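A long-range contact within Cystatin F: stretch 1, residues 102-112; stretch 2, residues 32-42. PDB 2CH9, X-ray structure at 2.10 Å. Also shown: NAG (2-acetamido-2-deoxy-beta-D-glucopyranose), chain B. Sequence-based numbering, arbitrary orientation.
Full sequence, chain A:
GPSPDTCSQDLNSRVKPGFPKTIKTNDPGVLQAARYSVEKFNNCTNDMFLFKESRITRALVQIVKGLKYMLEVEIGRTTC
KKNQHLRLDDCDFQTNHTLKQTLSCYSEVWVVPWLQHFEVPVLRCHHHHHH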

ATOM      1  N   THR A 102     -15.262  19.992  -1.120  1.00 56.96           N
ATOM      2  CA  THR A 102     -13.991  19.359  -1.419  1.00 56.43           C
ATOM      3  C   THR A 102     -13.681  18.280  -0.391  1.00 55.72           C
ATOM      4  O   THR A 102     -13.980  18.433   0.795  1.00 55.68           O
ATOM      5  CB  THR A 102     -12.843  20.392  -1.480  1.00 56.51           C
ATOM      6  OG1 THR A 102     -13.183  21.425  -2.408  1.00 56.89           O
ATOM      7  CG2 THR A 102     -11.538  19.752  -1.943  1.00 57.27           C
ATOM      8  N   LEU A 103     -13.095  17.184  -0.863  1.00 54.91           N
ATOM      9  CA  LEU A 103     -12.602  16.129   0.013  1.00 54.61           C
ATOM     10  C   LEU A 103     -11.134  15.868  -0.237  1.00 54.03           C
ATOM     11  O   LEU A 103     -10.662  15.988  -1.371  1.00 53.16           O
ATOM     12  CB  LEU A 103     -13.375  14.825  -0.201  1.00 54.79           C
ATOM     13  CG  LEU A 103     -14.820  14.763   0.300  1.00 55.45           C
ATOM     14  CD1 LEU A 103     -15.780  15.162  -0.819  1.00 55.27           C
ATOM     15  CD2 LEU A 103     -15.147  13.373   0.805  1.00 54.76           C
ATOM     16  N   SER A 104     -10.427  15.512   0.832  1.00 53.22           N
ATOM     17  CA  SER A 104      -9.066  15.004   0.748  1.00 53.57           C
ATOM     18  C   SER A 104      -9.110  13.490   0.792  1.00 53.70           C
ATOM     19  O   SER A 104      -9.621  12.902   1.755  1.00 53.54           O
ATOM     20  CB  SER A 104      -8.208  15.505   1.917  1.00 53.41           C
ATOM     21  OG  SER A 104      -8.092  16.917   1.920  1.00 54.47           O
ATOM     22  N   CYS A 105      -8.561  12.866  -0.245  1.00 53.99           N
ATOM     23  CA  CYS A 105      -8.555  11.417  -0.361  1.00 54.85           C
ATOM     24  C   CYS A 105      -7.147  10.831  -0.397  1.00 54.65           C
ATOM     25  O   CYS A 105      -6.191  11.487  -0.804  1.00 55.00           O
ATOM     26  CB  CYS A 105      -9.297  10.977  -1.629  1.00 55.10           C
ATOM     27  SG  CYS A 105     -10.997  11.532  -1.748  1.00 57.56           S
ATOM     28  N   TYR A 106      -7.038   9.588   0.047  1.00 54.49           N
ATOM     29  CA  TYR A 106      -5.908   8.751  -0.271  1.00 54.15           C
ATOM     30  C   TYR A 106      -6.441   7.601  -1.120  1.00 54.57           C
ATOM     31  O   TYR A 106      -7.465   6.996  -0.795  1.00 54.08           O
ATOM     32  CB  TYR A 106      -5.235   8.211   0.999  1.00 53.87           C
ATOM     33  CG  TYR A 106      -4.168   7.189   0.668  1.00 54.29           C
ATOM     34  CD1 TYR A 106      -2.901   7.592   0.225  1.00 51.10           C
ATOM     35  CD2 TYR A 106      -4.437   5.810   0.745  1.00 52.48           C
ATOM     36  CE1 TYR A 106      -1.931   6.669  -0.113  1.00 52.00           C
ATOM     37  CE2 TYR A 106      -3.460   4.874   0.409  1.00 52.61           C
ATOM     38  CZ  TYR A 106      -2.207   5.316  -0.013  1.00 54.07           C
ATOM     39  OH  TYR A 106      -1.235   4.404  -0.343  1.00 55.42           O
ATOM     40  N   SER A 107      -5.756   7.303  -2.214  1.00 55.13           N
ATOM     41  CA  SER A 107      -6.125   6.160  -3.007  1.00 55.60           C
ATOM     42  C   SER A 107      -4.941   5.298  -3.438  1.00 55.49           C
ATOM     43  O   SER A 107      -3.793   5.769  -3.533  1.00 55.16           O
ATOM     44  CB  SER A 107      -6.921   6.593  -4.241  1.00 56.37           C
ATOM     45  OG  SER A 107      -6.071   7.225  -5.171  1.00 58.70           O
ATOM     46  N   GLU A 108      -5.243   4.025  -3.687  1.00 55.04           N
ATOM     47  CA  GLU A 108      -4.330   3.129  -4.386  1.00 54.24           C
ATOM     48  C   GLU A 108      -5.059   2.656  -5.621  1.00 53.86           C
ATOM     49  O   GLU A 108      -6.237   2.283  -5.554  1.00 53.23           O
ATOM     50  CB  GLU A 108      -3.903   1.973  -3.487  1.00 54.44           C
ATOM     51  CG  GLU A 108      -2.972   2.449  -2.383  1.00 55.64           C
ATOM     52  CD  GLU A 108      -2.641   1.423  -1.326  1.00 56.85           C
ATOM     53  OE1 GLU A 108      -3.104   0.249  -1.387  1.00 59.05           O
ATOM     54  OE2 GLU A 108      -1.897   1.808  -0.401  1.00 58.37           O
ATOM     55  N   VAL A 109      -4.362   2.712  -6.752  1.00 53.13           N
ATOM     56  CA  VAL A 109      -4.930   2.419  -8.054  1.00 52.67           C
ATOM     57  C   VAL A 109      -3.939   1.506  -8.755  1.00 52.91           C
ATOM     58  O   VAL A 109      -2.753   1.861  -8.912  1.00 52.12           O
ATOM     59  CB  VAL A 109      -5.062   3.711  -8.901  1.00 53.26           C
ATOM     60  CG1 VAL A 109      -5.580   3.395 -10.288  1.00 53.01           C
ATOM     61  CG2 VAL A 109      -5.950   4.746  -8.202  1.00 53.68           C
ATOM     62  N   TRP A 110      -4.408   0.334  -9.166  1.00 51.85           N
ATOM     63  CA  TRP A 110      -3.560  -0.643  -9.839  1.00 52.20           C
ATOM     64  C   TRP A 110      -3.905  -0.657 -11.319  1.00 52.06           C
ATOM     65  O   TRP A 110      -5.064  -0.891 -11.687  1.00 51.57           O
ATOM     66  CB  TRP A 110      -3.759  -2.037  -9.227  1.00 52.88           C
ATOM     67  CG  TRP A 110      -2.835  -3.104  -9.786  1.00 53.32           C
ATOM     68  CD1 TRP A 110      -1.464  -3.042  -9.912  1.00 53.45           C
ATOM     69  CD2 TRP A 110      -3.219  -4.396 -10.269  1.00 54.10           C
ATOM     70  NE1 TRP A 110      -0.984  -4.211 -10.448  1.00 51.92           N
ATOM     71  CE2 TRP A 110      -2.035  -5.061 -10.676  1.00 54.64           C
ATOM     72  CE3 TRP A 110      -4.442  -5.063 -10.382  1.00 53.67           C
ATOM     73  CZ2 TRP A 110      -2.047  -6.359 -11.203  1.00 53.07           C
ATOM     74  CZ3 TRP A 110      -4.454  -6.344 -10.906  1.00 54.19           C
ATOM     75  CH2 TRP A 110      -3.258  -6.981 -11.309  1.00 54.09           C
ATOM     76  N   VAL A 111      -2.919  -0.377 -12.166  1.00 51.28           N
ATOM     77  CA  VAL A 111      -3.168  -0.276 -13.606  1.00 52.00           C
ATOM     78  C   VAL A 111      -2.263  -1.246 -14.348  1.00 52.56           C
ATOM     79  O   VAL A 111      -1.044  -1.254 -14.134  1.00 53.07           O
ATOM     80  CB  VAL A 111      -2.965   1.167 -14.129  1.00 51.48           C
ATOM     81  CG1 VAL A 111      -3.364   1.285 -15.602  1.00 50.43           C
ATOM     82  CG2 VAL A 111      -3.757   2.154 -13.276  1.00 51.43           C
ATOM     83  N   VAL A 112      -2.867  -2.090 -15.181  1.00 52.81           N
ATOM     84  CA  VAL A 112      -2.105  -2.982 -16.048  1.00 53.25           C
ATOM     85  C   VAL A 112      -2.441  -2.668 -17.520  1.00 53.94           C
ATOM     86  O   VAL A 112      -3.332  -3.293 -18.105  1.00 54.15           O
ATOM     87  CB  VAL A 112      -2.327  -4.476 -15.711  1.00 53.34           C
ATOM     88  CG1 VAL A 112      -1.281  -5.326 -16.403  1.00 53.03           C
ATOM     89  CG2 VAL A 112      -2.246  -4.708 -14.205  1.00 51.57           C
TER
HETATM   90  C1  NAG B   1     -20.072   0.487  -8.151  1.00 71.44           C
HETATM   91  C2  NAG B   1     -19.247  -0.761  -7.821  1.00 74.72           C
HETATM   92  C3  NAG B   1     -20.120  -2.013  -7.936  1.00 75.86           C
HETATM   93  C4  NAG B   1     -21.383  -1.879  -7.091  1.00 77.46           C
HETATM   94  C5  NAG B   1     -22.074  -0.519  -7.199  1.00 76.90           C
HETATM   95  C6  NAG B   1     -22.741  -0.456  -5.843  1.00 78.57           C
HETATM   96  C7  NAG B   1     -16.832  -0.557  -8.306  1.00 73.72           C
HETATM   97  C8  NAG B   1     -15.734  -1.051  -9.210  1.00 72.82           C
HETATM   98  N2  NAG B   1     -18.073  -0.880  -8.677  1.00 73.40           N
HETATM   99  O3  NAG B   1     -19.405  -3.124  -7.446  1.00 76.23           O
HETATM  100  O4  NAG B   1     -22.300  -2.942  -7.324  1.00 79.88           O
HETATM  101  O5  NAG B   1     -21.164   0.574  -7.251  1.00 74.87           O
HETATM  102  O6  NAG B   1     -24.068   0.007  -5.782  1.00 81.10           O
HETATM  103  O7  NAG B   1     -16.569   0.098  -7.295  1.00 73.03           O
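Stretch 2, residues 32-42: QAARYSVEKFN

Val109 forms the apolar centre of the contact between the strand 102-112 and the helix 32-42, and of all the strand residues it loses the most surface to the helix. Its side chain, with chi1 in the t well, points toward the helix and packs against the first turn of stretch 2: CG1 of Val109 lies 3.9 Å from CB of Ala33 and also 3.9 Å from CD2 of Tyr36. The CA atoms of Val109 and Ala33 are 6.0 Å apart, with the methyl group of Ala33 facing the valine. Two residues further along the strand, Val111 extends this patch, its CG2 4.2 Å from CE2 of Tyr36, so that one aromatic ring is shared by two valines.

The helix is regular, its i to i+4 backbone hydrogen bonds running from Tyr36 N to Gln32 O through Asn42 N to Val38 O, and it continues beyond the stretch at both ends. It crosses the extended strand at 115°, with a closest approach of the axes of 8.5 Å. The alternation of the strand turns Leu103, Ser107, Val109 and Val111 toward the helix, whereas Tyr106, Glu108 and Trp110 point away. Toward the other end of the contact, Phe41 in the t rotamer meets Leu103, with CE1 of Phe41 4.0 Å from CD2 of Leu103.

Between these apolar patches sits a buried polar pair. The CA atoms of Ser107 and Ser37 are 6.5 Å apart, and OG of Ser107 donates a hydrogen bond of 2.8 Å to OG of Ser37. Ser37 OG in turn donates to Ala33 O at 3.0 Å, which links the strand hydroxyl to the helix backbone. On the helix flank, Lys40 leaves the strand untouched and donates from NZ to O7 of the NAG at 3.0 Å.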

ATOM      1  N   GLN A  32      -4.141   9.909 -14.865  1.00 56.01           N
ATOM      2  CA  GLN A  32      -5.165   8.922 -15.186  1.00 56.38           C
ATOM      3  C   GLN A  32      -5.572   8.145 -13.934  1.00 56.19           C
ATOM      4  O   GLN A  32      -6.736   7.824 -13.758  1.00 55.76           O
ATOM      5  CB  GLN A  32      -4.693   7.972 -16.287  1.00 56.83           C
ATOM      6  CG  GLN A  32      -5.738   6.943 -16.718  1.00 59.70           C
ATOM      7  CD  GLN A  32      -7.037   7.582 -17.254  1.00 63.87           C
ATOM      8  OE1 GLN A  32      -7.050   8.167 -18.344  1.00 66.87           O
ATOM      9  NE2 GLN A  32      -8.130   7.464 -16.488  1.00 63.39           N
ATOM     10  N   ALA A  33      -4.614   7.863 -13.053  1.00 55.63           N
ATOM     11  CA  ALA A  33      -4.921   7.144 -11.814  1.00 54.81           C
ATOM     12  C   ALA A  33      -5.830   7.972 -10.890  1.00 54.73           C
ATOM     13  O   ALA A  33      -6.755   7.437 -10.266  1.00 55.74           O
ATOM     14  CB  ALA A  33      -3.626   6.713 -11.105  1.00 54.36           C
ATOM     15  N   ALA A  34      -5.576   9.277 -10.820  1.00 54.82           N
ATOM     16  CA  ALA A  34      -6.416  10.192 -10.047  1.00 54.33           C
ATOM     17  C   ALA A  34      -7.838  10.280 -10.612  1.00 54.21           C
ATOM     18  O   ALA A  34      -8.793  10.433  -9.849  1.00 54.61           O
ATOM     19  CB  ALA A  34      -5.786  11.573  -9.984  1.00 54.13           C
ATOM     20  N   ARG A  35      -7.971  10.189 -11.937  1.00 53.39           N
ATOM     21  CA  ARG A  35      -9.292  10.095 -12.574  1.00 53.18           C
ATOM     22  C   ARG A  35     -10.014   8.803 -12.197  1.00 53.18           C
ATOM     23  O   ARG A  35     -11.210   8.824 -11.879  1.00 52.98           O
ATOM     24  CB  ARG A  35      -9.190  10.231 -14.105  1.00 53.04           C
ATOM     25  CG  ARG A  35     -10.514  10.056 -14.864  1.00 54.58           C
ATOM     26  CD  ARG A  35     -11.627  11.034 -14.394  1.00 54.79           C
ATOM     27  NE  ARG A  35     -11.222  12.433 -14.507  1.00 54.25           N
ATOM     28  CZ  ARG A  35     -11.234  13.146 -15.635  1.00 54.40           C
ATOM     29  NH1 ARG A  35     -11.647  12.614 -16.780  1.00 50.60           N
ATOM     30  NH2 ARG A  35     -10.821  14.407 -15.611  1.00 54.47           N
ATOM     31  N   TYR A  36      -9.311   7.674 -12.240  1.00 52.95           N
ATOM     32  CA  TYR A  36      -9.914   6.424 -11.760  1.00 53.33           C
ATOM     33  C   TYR A  36     -10.420   6.532 -10.321  1.00 52.79           C
ATOM     34  O   TYR A  36     -11.504   6.030  -9.990  1.00 51.79           O
ATOM     35  CB  TYR A  36      -8.940   5.270 -11.861  1.00 53.18           C
ATOM     36  CG  TYR A  36      -8.626   4.881 -13.266  1.00 55.29           C
ATOM     37  CD1 TYR A  36      -9.629   4.818 -14.237  1.00 55.89           C
ATOM     38  CD2 TYR A  36      -7.332   4.522 -13.625  1.00 54.58           C
ATOM     39  CE1 TYR A  36      -9.327   4.434 -15.550  1.00 57.43           C
ATOM     40  CE2 TYR A  36      -7.020   4.147 -14.923  1.00 55.48           C
ATOM     41  CZ  TYR A  36      -8.016   4.098 -15.871  1.00 54.92           C
ATOM     42  OH  TYR A  36      -7.694   3.714 -17.143  1.00 56.25           O
ATOM     43  N   SER A  37      -9.635   7.200  -9.474  1.00 53.53           N
ATOM     44  CA  SER A  37      -9.972   7.340  -8.052  1.00 53.33           C
ATOM     45  C   SER A  37     -11.295   8.067  -7.863  1.00 53.70           C
ATOM     46  O   SER A  37     -12.173   7.605  -7.118  1.00 53.86           O
ATOM     47  CB  SER A  37      -8.863   8.094  -7.323  1.00 53.66           C
ATOM     48  OG  SER A  37      -7.669   7.365  -7.414  1.00 54.90           O
ATOM     49  N   VAL A  38     -11.450   9.199  -8.554  1.00 53.90           N
ATOM     50  CA  VAL A  38     -12.670   9.985  -8.395  1.00 53.77           C
ATOM     51  C   VAL A  38     -13.888   9.305  -9.025  1.00 53.80           C
ATOM     52  O   VAL A  38     -15.015   9.471  -8.552  1.00 53.87           O
ATOM     53  CB  VAL A  38     -12.501  11.438  -8.841  1.00 53.62           C
ATOM     54  CG1 VAL A  38     -12.516  11.567 -10.381  1.00 52.77           C
ATOM     55  CG2 VAL A  38     -13.575  12.296  -8.164  1.00 53.80           C
ATOM     56  N   GLU A  39     -13.641   8.502 -10.057  1.00 53.43           N
ATOM     57  CA  GLU A  39     -14.679   7.678 -10.662  1.00 53.17           C
ATOM     58  C   GLU A  39     -15.127   6.549  -9.729  1.00 52.67           C
ATOM     59  O   GLU A  39     -16.312   6.234  -9.671  1.00 51.77           O
ATOM     60  CB  GLU A  39     -14.214   7.138 -12.022  1.00 53.62           C
ATOM     61  CG  GLU A  39     -14.026   8.238 -13.056  1.00 55.51           C
ATOM     62  CD  GLU A  39     -13.601   7.716 -14.409  1.00 61.07           C
ATOM     63  OE1 GLU A  39     -13.034   6.599 -14.476  1.00 61.89           O
ATOM     64  OE2 GLU A  39     -13.838   8.426 -15.410  1.00 64.12           O
ATOM     65  N   LYS A  40     -14.183   5.958  -8.991  1.00 52.42           N
ATOM     66  CA  LYS A  40     -14.517   5.021  -7.914  1.00 52.55           C
ATOM     67  C   LYS A  40     -15.361   5.732  -6.856  1.00 52.27           C
ATOM     68  O   LYS A  40     -16.342   5.171  -6.379  1.00 52.62           O
ATOM     69  CB  LYS A  40     -13.260   4.416  -7.285  1.00 53.54           C
ATOM     70  CG  LYS A  40     -13.502   3.473  -6.107  1.00 53.93           C
ATOM     71  CD  LYS A  40     -13.970   2.118  -6.603  1.00 58.76           C
ATOM     72  CE  LYS A  40     -13.892   1.063  -5.511  1.00 61.05           C
ATOM     73  NZ  LYS A  40     -13.836  -0.297  -6.146  1.00 64.76           N
ATOM     74  N   PHE A  41     -14.993   6.972  -6.523  1.00 52.08           N
ATOM     75  CA  PHE A  41     -15.762   7.793  -5.577  1.00 51.73           C
ATOM     76  C   PHE A  41     -17.187   8.025  -6.068  1.00 51.73           C
ATOM     77  O   PHE A  41     -18.140   7.833  -5.310  1.00 51.29           O
ATOM     78  CB  PHE A  41     -15.081   9.153  -5.315  1.00 51.38           C
ATOM     79  CG  PHE A  41     -15.775   9.984  -4.261  1.00 51.08           C
ATOM     80  CD1 PHE A  41     -15.442   9.845  -2.914  1.00 50.21           C
ATOM     81  CD2 PHE A  41     -16.768  10.894  -4.610  1.00 50.58           C
ATOM     82  CE1 PHE A  41     -16.076  10.601  -1.929  1.00 50.65           C
ATOM     83  CE2 PHE A  41     -17.424  11.651  -3.634  1.00 50.62           C
ATOM     84  CZ  PHE A  41     -17.075  11.508  -2.288  1.00 51.41           C
ATOM     85  N   ASN A  42     -17.333   8.463  -7.321  1.00 52.10           N
ATOM     86  CA  ASN A  42     -18.693   8.686  -7.880  1.00 52.66           C
ATOM     87  C   ASN A  42     -19.516   7.402  -7.897  1.00 53.31           C
ATOM     88  O   ASN A  42     -20.707   7.425  -7.606  1.00 53.57           O
ATOM     89  CB  ASN A  42     -18.662   9.336  -9.276  1.00 51.88           C
ATOM     90  CG  ASN A  42     -17.976  10.699  -9.278  1.00 52.05           C
ATOM     91  OD1 ASN A  42     -18.110  11.481  -8.333  1.00 51.50           O
ATOM     92  ND2 ASN A  42     -17.228  10.987 -10.343  1.00 50.13           N
TER